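Local coordinates for protein N-acylethanolamine-hydrolyzing acid amidase beta-subunit (Caenorhabditis elegans, PDB 6DY3) that probably hydrolyses fatty acid amides such as N-palmitoylethanolamine to ethanolamine and free fatty acids, as one subunit of a heterodimer formed by autocatalytic cleavage, at residues 30-35 / 46-51; 211-216 / 227-232. All coordinates share one frame; numbering follows the deposited sequence.

Interaction 1. Residues 30-35 / 46-51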
ATOM      1  N   ILE B  30      14.807   2.378   2.228  1.00 34.79           N
ATOM      2  CA  ILE B  30      14.074   3.637   2.127  1.00 37.13           C
ATOM      3  C   ILE B  30      12.641   3.470   2.615  1.00 34.17           C
ATOM      4  O   ILE B  30      11.788   4.331   2.368  1.00 34.14           O
ATOM      5  CB  ILE B  30      14.113   4.183   0.686  1.00 36.74           C
ATOM      6  CG1 ILE B  30      13.474   3.193  -0.291  1.00 33.96           C
ATOM      7  CG2 ILE B  30      15.553   4.472   0.282  1.00 41.03           C
ATOM      8  CD1 ILE B  30      13.229   3.767  -1.667  1.00 32.10           C
ATOM      9  N   THR B  31      12.366   2.378   3.322  1.00 33.94           N
ATOM     10  CA  THR B  31      11.048   2.180   3.912  1.00 35.42           C
ATOM     11  C   THR B  31      10.919   3.033   5.168  1.00 36.70           C
ATOM     12  O   THR B  31      11.775   2.980   6.058  1.00 39.33           O
ATOM     13  CB  THR B  31      10.822   0.703   4.247  1.00 35.21           C
ATOM     14  OG1 THR B  31      10.900  -0.081   3.052  1.00 35.28           O
ATOM     15  CG2 THR B  31       9.449   0.492   4.880  1.00 34.01           C
ATOM     16  N   ILE B  32       9.843   3.817   5.243  1.00 35.20           N
ATOM     17  CA  ILE B  32       9.641   4.760   6.337  1.00 36.03           C
ATOM     18  C   ILE B  32       8.193   4.703   6.806  1.00 35.69           C
ATOM     19  O   ILE B  32       7.288   4.314   6.061  1.00 34.68           O
ATOM     20  CB  ILE B  32      10.024   6.200   5.915  1.00 36.43           C
ATOM     21  CG1 ILE B  32       9.167   6.649   4.727  1.00 35.73           C
ATOM     22  CG2 ILE B  32      11.511   6.285   5.580  1.00 36.93           C
ATOM     23  CD1 ILE B  32       9.342   8.102   4.349  1.00 36.67           C
ATOM     24  N   HIS B  33       7.984   5.068   8.064  1.00 42.94           N
ATOM     25  CA  HIS B  33       6.657   5.278   8.618  1.00 44.76           C
ATOM     26  C   HIS B  33       6.429   6.776   8.771  1.00 43.67           C
ATOM     27  O   HIS B  33       7.328   7.508   9.192  1.00 47.55           O
ATOM     28  CB  HIS B  33       6.498   4.569   9.970  1.00 43.53           C
ATOM     29  CG  HIS B  33       5.174   4.810  10.623  1.00 45.64           C
ATOM     30  ND1 HIS B  33       4.906   5.944  11.353  1.00 48.02           N
ATOM     31  CD2 HIS B  33       4.042   4.067  10.653  1.00 48.85           C
ATOM     32  CE1 HIS B  33       3.666   5.895  11.807  1.00 50.07           C
ATOM     33  NE2 HIS B  33       3.119   4.766  11.394  1.00 50.30           N
ATOM     34  N   VAL B  34       5.236   7.233   8.408  1.00 37.53           N
ATOM     35  CA  VAL B  34       4.936   8.656   8.324  1.00 38.39           C
ATOM     36  C   VAL B  34       3.661   8.953   9.098  1.00 42.25           C
ATOM     37  O   VAL B  34       2.673   8.217   8.998  1.00 41.85           O
ATOM     38  CB  VAL B  34       4.797   9.115   6.859  1.00 37.45           C
ATOM     39  CG1 VAL B  34       4.225  10.520   6.794  1.00 40.76           C
ATOM     40  CG2 VAL B  34       6.150   9.052   6.159  1.00 37.14           C
ATOM     41  N   ASP B  35       3.691  10.030   9.879  1.00 46.67           N
ATOM     42  CA  ASP B  35       2.499  10.611  10.483  1.00 46.55           C
ATOM     43  C   ASP B  35       2.201  11.929   9.777  1.00 44.46           C
ATOM     44  O   ASP B  35       3.032  12.843   9.787  1.00 44.40           O
ATOM     45  CB  ASP B  35       2.693  10.842  11.982  1.00 50.08           C
ATOM     46  CG  ASP B  35       2.356   9.614  12.821  1.00 52.96           C
ATOM     47  OD1 ASP B  35       2.885   9.503  13.948  1.00 56.58           O
ATOM     48  OD2 ASP B  35       1.573   8.758  12.358  1.00 50.96           O
ATOM     49  N   GLY B  46       0.881   6.324   7.530  1.00 35.61           N
ATOM     50  CA  GLY B  46       1.096   5.395   6.443  1.00 34.13           C
ATOM     51  C   GLY B  46       2.533   4.942   6.366  1.00 34.07           C
ATOM     52  O   GLY B  46       3.438   5.554   6.941  1.00 34.89           O
ATOM     53  N   LEU B  47       2.721   3.827   5.673  1.00 33.85           N
ATOM     54  CA  LEU B  47       4.038   3.373   5.264  1.00 32.49           C
ATOM     55  C   LEU B  47       4.260   3.801   3.820  1.00 32.08           C
ATOM     56  O   LEU B  47       3.325   3.826   3.014  1.00 31.61           O
ATOM     57  CB  LEU B  47       4.160   1.857   5.402  1.00 31.91           C
ATOM     58  CG  LEU B  47       4.235   1.309   6.831  1.00 36.40           C
ATOM     59  CD1 LEU B  47       3.997  -0.198   6.848  1.00 36.97           C
ATOM     60  CD2 LEU B  47       5.577   1.633   7.461  1.00 36.04           C
ATOM     61  N   THR B  48       5.478   4.217   3.514  1.00 32.13           N
ATOM     62  CA  THR B  48       5.810   4.575   2.147  1.00 37.76           C
ATOM     63  C   THR B  48       7.323   4.483   2.004  1.00 40.85           C
ATOM     64  O   THR B  48       8.016   3.952   2.879  1.00 42.14           O
ATOM     65  CB  THR B  48       5.262   5.961   1.782  1.00 41.01           C
ATOM     66  OG1 THR B  48       5.476   6.205   0.386  1.00 39.30           O
ATOM     67  CG2 THR B  48       5.937   7.062   2.607  1.00 42.27           C
ATOM     68  N   PHE B  49       7.841   5.026   0.909  1.00 39.32           N
ATOM     69  CA  PHE B  49       9.258   4.939   0.612  1.00 40.80           C
ATOM     70  C   PHE B  49       9.741   6.291   0.117  1.00 42.71           C
ATOM     71  O   PHE B  49       8.980   7.056  -0.477  1.00 41.96           O
ATOM     72  CB  PHE B  49       9.519   3.844  -0.424  1.00 40.43           C
ATOM     73  CG  PHE B  49       8.659   2.624  -0.229  1.00 40.91           C
ATOM     74  CD1 PHE B  49       7.387   2.560  -0.780  1.00 39.27           C
ATOM     75  CD2 PHE B  49       9.112   1.550   0.518  1.00 43.89           C
ATOM     76  CE1 PHE B  49       6.589   1.450  -0.600  1.00 38.24           C
ATOM     77  CE2 PHE B  49       8.315   0.429   0.701  1.00 44.86           C
ATOM     78  CZ  PHE B  49       7.052   0.382   0.140  1.00 41.93           C
ATOM     79  N   ALA B  50      11.009   6.588   0.382  1.00 45.59           N
ATOM     80  CA  ALA B  50      11.585   7.840  -0.085  1.00 45.58           C
ATOM     81  C   ALA B  50      11.364   7.983  -1.583  1.00 43.51           C
ATOM     82  O   ALA B  50      11.635   7.056  -2.348  1.00 43.09           O
ATOM     83  CB  ALA B  50      13.078   7.883   0.243  1.00 47.17           C
ATOM     84  N   LEU B  51      10.872   9.161  -1.987  1.00 41.82           N
ATOM     85  CA  LEU B  51      10.499   9.501  -3.363  1.00 39.04           C
ATOM     86  C   LEU B  51       9.017   9.267  -3.638  1.00 35.62           C
ATOM     87  O   LEU B  51       8.472   9.824  -4.596  1.00 38.00           O
ATOM     88  CB  LEU B  51      11.318   8.733  -4.409  1.00 38.25           C
ATOM     89  CG  LEU B  51      12.818   9.025  -4.464  1.00 41.96           C
ATOM     90  CD1 LEU B  51      13.488   8.124  -5.493  1.00 41.00           C
ATOM     91  CD2 LEU B  51      13.088  10.492  -4.781  1.00 45.40           C
TER
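Strands 31-35 and 46-49 run antiparallel as the two arms of a beta hairpin, their axes 4.8 Å apart at closest approach. I32/T48 and V34/G46 are hydrogen-bonded pairs, T31/F49 and H33/L47 non-hydrogen-bonded ones. The I32 N to T48 O bond spans 3.0 Å and is nearly straight (N-H...O 167°), while V34 N meets G46 O at 2.9 Å almost along its C=O axis. Beyond the strand, A50 N reaches I30 O in the carbonyl plane, on a lone pair. On the face shared by T31, H33, L47 and F49, T31 OG1 touches the edge of the F49 ring, 3.5 Å from CD2, although its hydrogen-bond partner is L27 O. L47 CD2 comes against I32 O and, at 4.0 Å, H33 CB, at the edge of the H33 ring. On the other face, I32 CG1, crowded between the backbone N and the carbonyl carbon (chi1 60°), lies alongside T48, 3.9 Å from its CG2; V34 crosses T48 obliquely, its CG2 nearing the same methyl. T48 OG1 is instead hydrogen-bonded to Y52 O and G54 O. I30 CD1 packs on F49 CB at 3.9 Å. Residues 32-35 also pair in parallel with an alpha-subunit strand, extending the sheet across the interface. Register thus rests on backbone bonds; the I32/V34/T48 face is mainly apolar, the other mixes aromatic, aliphatic and polar groups, and both threonine hydroxyls are satisfied outside this pairing.

Interaction 2. Residues 211-216 / 227-232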
ATOM      1  N   PHE B 211       8.626  -5.685   4.074  1.00 29.73           N
ATOM      2  CA  PHE B 211       8.253  -5.446   5.457  1.00 29.42           C
ATOM      3  C   PHE B 211       6.989  -6.213   5.803  1.00 26.31           C
ATOM      4  O   PHE B 211       6.217  -6.624   4.934  1.00 25.29           O
ATOM      5  CB  PHE B 211       8.046  -3.952   5.759  1.00 31.97           C
ATOM      6  CG  PHE B 211       6.900  -3.315   5.010  1.00 29.96           C
ATOM      7  CD1 PHE B 211       5.588  -3.535   5.392  1.00 27.49           C
ATOM      8  CD2 PHE B 211       7.147  -2.439   3.970  1.00 30.04           C
ATOM      9  CE1 PHE B 211       4.550  -2.938   4.719  1.00 27.83           C
ATOM     10  CE2 PHE B 211       6.107  -1.830   3.299  1.00 31.82           C
ATOM     11  CZ  PHE B 211       4.810  -2.076   3.674  1.00 30.47           C
ATOM     12  N   SER B 212       6.792  -6.385   7.105  1.00 31.95           N
ATOM     13  CA  SER B 212       5.563  -6.906   7.683  1.00 34.04           C
ATOM     14  C   SER B 212       5.051  -5.871   8.673  1.00 32.03           C
ATOM     15  O   SER B 212       5.840  -5.283   9.417  1.00 35.15           O
ATOM     16  CB  SER B 212       5.793  -8.242   8.399  1.00 35.69           C
ATOM     17  OG  SER B 212       6.213  -9.264   7.518  1.00 34.07           O
ATOM     18  N   THR B 213       3.736  -5.646   8.686  1.00 27.30           N
ATOM     19  CA  THR B 213       3.145  -4.639   9.553  1.00 27.99           C
ATOM     20  C   THR B 213       1.814  -5.138  10.093  1.00 28.25           C
ATOM     21  O   THR B 213       1.154  -5.995   9.500  1.00 27.73           O
ATOM     22  CB  THR B 213       2.953  -3.300   8.818  1.00 27.77           C
ATOM     23  OG1 THR B 213       2.595  -2.276   9.755  1.00 28.99           O
ATOM     24  CG2 THR B 213       1.875  -3.409   7.766  1.00 27.25           C
ATOM     25  N   VAL B 214       1.438  -4.596  11.247  1.00 29.15           N
ATOM     26  CA  VAL B 214       0.154  -4.875  11.871  1.00 29.62           C
ATOM     27  C   VAL B 214      -0.482  -3.545  12.240  1.00 30.90           C
ATOM     28  O   VAL B 214       0.195  -2.636  12.734  1.00 30.69           O
ATOM     29  CB  VAL B 214       0.295  -5.777  13.117  1.00 31.67           C
ATOM     30  CG1 VAL B 214      -1.071  -6.045  13.738  1.00 31.85           C
ATOM     31  CG2 VAL B 214       0.996  -7.090  12.766  1.00 29.99           C
ATOM     32  N   MET B 215      -1.784  -3.438  12.006  1.00 33.34           N
ATOM     33  CA  MET B 215      -2.541  -2.234  12.311  1.00 33.46           C
ATOM     34  C   MET B 215      -3.811  -2.636  13.040  1.00 37.11           C
ATOM     35  O   MET B 215      -4.517  -3.551  12.605  1.00 37.46           O
ATOM     36  CB  MET B 215      -2.883  -1.452  11.042  1.00 34.13           C
ATOM     37  CG  MET B 215      -1.683  -0.803  10.375  1.00 36.43           C
ATOM     38  SD  MET B 215      -2.129   0.055   8.851  1.00 35.37           S
ATOM     39  CE  MET B 215      -2.568  -1.322   7.793  1.00 40.38           C
ATOM     40  N   VAL B 216      -4.078  -1.976  14.161  1.00 39.15           N
ATOM     41  CA  VAL B 216      -5.324  -2.156  14.896  1.00 37.63           C
ATOM     42  C   VAL B 216      -5.952  -0.778  15.058  1.00 39.13           C
ATOM     43  O   VAL B 216      -5.723  -0.113  16.076  1.00 43.04           O
ATOM     44  CB  VAL B 216      -5.087  -2.827  16.256  1.00 38.34           C
ATOM     45  CG1 VAL B 216      -6.414  -3.279  16.852  1.00 40.16           C
ATOM     46  CG2 VAL B 216      -4.110  -3.994  16.127  1.00 36.99           C
ATOM     47  N   ARG B 227       3.182   3.016  14.822  1.00 37.58           N
ATOM     48  CA  ARG B 227       4.492   3.648  14.702  1.00 38.55           C
ATOM     49  C   ARG B 227       5.638   2.712  15.066  1.00 38.32           C
ATOM     50  O   ARG B 227       6.796   3.036  14.776  1.00 37.82           O
ATOM     51  CB  ARG B 227       4.549   4.897  15.589  1.00 39.12           C
ATOM     52  CG  ARG B 227       5.684   5.845  15.259  1.00 41.57           C
ATOM     53  CD  ARG B 227       5.651   7.104  16.127  1.00 47.32           C
ATOM     54  NE  ARG B 227       4.390   7.837  15.995  1.00 48.96           N
ATOM     55  CZ  ARG B 227       3.428   7.883  16.918  1.00 48.19           C
ATOM     56  NH1 ARG B 227       3.567   7.248  18.078  1.00 51.73           N
ATOM     57  NH2 ARG B 227       2.321   8.580  16.683  1.00 41.68           N
ATOM     58  N   GLN B 228       5.350   1.571  15.696  1.00 37.99           N
ATOM     59  CA  GLN B 228       6.384   0.638  16.128  1.00 39.21           C
ATOM     60  C   GLN B 228       6.082  -0.804  15.738  1.00 40.01           C
ATOM     61  O   GLN B 228       6.830  -1.705  16.134  1.00 35.32           O
ATOM     62  CB  GLN B 228       6.576   0.731  17.646  1.00 39.50           C
ATOM     63  CG  GLN B 228       5.308   0.459  18.454  1.00 40.60           C
ATOM     64  CD  GLN B 228       5.003  -1.018  18.624  1.00 39.57           C
ATOM     65  OE1 GLN B 228       5.791  -1.770  19.201  1.00 37.78           O
ATOM     66  NE2 GLN B 228       3.861  -1.446  18.099  1.00 40.83           N
ATOM     67  N   SER B 229       5.010  -1.048  14.980  1.00 43.94           N
ATOM     68  CA  SER B 229       4.579  -2.401  14.649  1.00 43.72           C
ATOM     69  C   SER B 229       5.168  -2.935  13.344  1.00 42.48           C
ATOM     70  O   SER B 229       4.978  -4.117  13.038  1.00 43.39           O
ATOM     71  CB  SER B 229       3.050  -2.450  14.571  1.00 41.28           C
ATOM     72  OG  SER B 229       2.579  -1.648  13.506  1.00 41.89           O
ATOM     73  N   THR B 230       5.865  -2.116  12.566  1.00 39.76           N
ATOM     74  CA  THR B 230       6.388  -2.565  11.285  1.00 34.79           C
ATOM     75  C   THR B 230       7.784  -3.143  11.438  1.00 32.98           C
ATOM     76  O   THR B 230       8.592  -2.658  12.231  1.00 33.28           O
ATOM     77  CB  THR B 230       6.409  -1.420  10.278  1.00 34.46           C
ATOM     78  OG1 THR B 230       5.096  -0.864  10.185  1.00 38.69           O
ATOM     79  CG2 THR B 230       6.838  -1.911   8.910  1.00 32.52           C
ATOM     80  N   TRP B 231       8.064  -4.169  10.641  1.00 35.64           N
ATOM     81  CA  TRP B 231       9.301  -4.934  10.716  1.00 33.42           C
ATOM     82  C   TRP B 231       9.884  -5.030   9.316  1.00 30.61           C
ATOM     83  O   TRP B 231       9.260  -5.605   8.419  1.00 31.31           O
ATOM     84  CB  TRP B 231       9.027  -6.324  11.295  1.00 34.89           C
ATOM     85  CG  TRP B 231      10.201  -7.244  11.360  1.00 39.48           C
ATOM     86  CD1 TRP B 231      10.451  -8.304  10.544  1.00 39.77           C
ATOM     87  CD2 TRP B 231      11.279  -7.207  12.312  1.00 43.58           C
ATOM     88  NE1 TRP B 231      11.621  -8.930  10.919  1.00 42.75           N
ATOM     89  CE2 TRP B 231      12.146  -8.274  12.002  1.00 43.11           C
ATOM     90  CE3 TRP B 231      11.596  -6.373  13.391  1.00 42.96           C
ATOM     91  CZ2 TRP B 231      13.307  -8.528  12.727  1.00 41.65           C
ATOM     92  CZ3 TRP B 231      12.748  -6.627  14.109  1.00 42.40           C
ATOM     93  CH2 TRP B 231      13.589  -7.694  13.774  1.00 43.04           C
ATOM     94  N   ILE B 232      11.060  -4.451   9.120  1.00 29.23           N
ATOM     95  CA  ILE B 232      11.773  -4.579   7.856  1.00 32.26           C
ATOM     96  C   ILE B 232      12.580  -5.868   7.914  1.00 37.06           C
ATOM     97  O   ILE B 232      13.436  -6.036   8.790  1.00 36.98           O
ATOM     98  CB  ILE B 232      12.672  -3.362   7.599  1.00 32.26           C
ATOM     99  CG1 ILE B 232      11.822  -2.092   7.586  1.00 29.01           C
ATOM    100  CG2 ILE B 232      13.426  -3.534   6.277  1.00 34.44           C
ATOM    101  CD1 ILE B 232      12.610  -0.827   7.435  1.00 31.20           C
TER
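S212 O is gripped twice from residues 227-232: by W231 N at 2.8 Å, which lies nearly along the C=O axis, and by a CA-H...O contact from T230 CA at 3.3 Å. The return bond, S212 N to W231 O at 2.9 Å, completes the hydrogen-bonded pair of a short antiparallel bridge. F211 and I232 form the adjoining non-hydrogen-bonded pair. Past this bridge the backbone pairing gives way to side-chain bonds. T213 and T230 lie side by side and point the same way, so their OG1 atoms meet at 2.9 Å; either hydroxyl could donate. T213 OG1 stands anti to its backbone N (chi1 -170°), whereas T230 OG1 sits beside its own N (chi1 -55°). That leaves T230 CG2 anti to N and turned to F211, 3.9 Å from CB, where the two side chains cross obliquely. One residue back, S229 OG donates its one proton to V214 O at 2.7 Å, in the carbonyl plane; F226 O is at best a weak, competing acceptor for it. An alanine here would remove the hydroxyl that reaches V214 O and would probably loosen the tie between the turn after helix 222-226 and strand 209-215. The other edge of that strand bonds to strand 13-20, T213 pairing with R17, a residue probably important for activity. Hydroxyls therefore carry the attachment onward where N-H and C=O pairing stops, holding the chain's C-terminal segment to the strand that flanks R17.

The two interactions belong to different antiparallel sheets that pack face to face, consistent with the sandwich of an Ntn hydrolase. Interaction 1 is almost wholly buried and joins strands 31-38 and 41-49; interaction 2, joining strand 209-215 to the short strand 231-232, outermost within this chain, is only partly buried. L47 bridges the sheets, its CD1 packing on F211 CE1 at 3.5 Å and also meeting T230. A salt bridge from D35 OD1 to R227 NH2 (2.9 Å) adds a charged tie. The first, continued by a strand of the alpha-subunit, is held by an unbroken backbone ladder, whereas the second, where the strand gives way to a turn, depends more on hydroxyls. Both lie against the alpha-subunit.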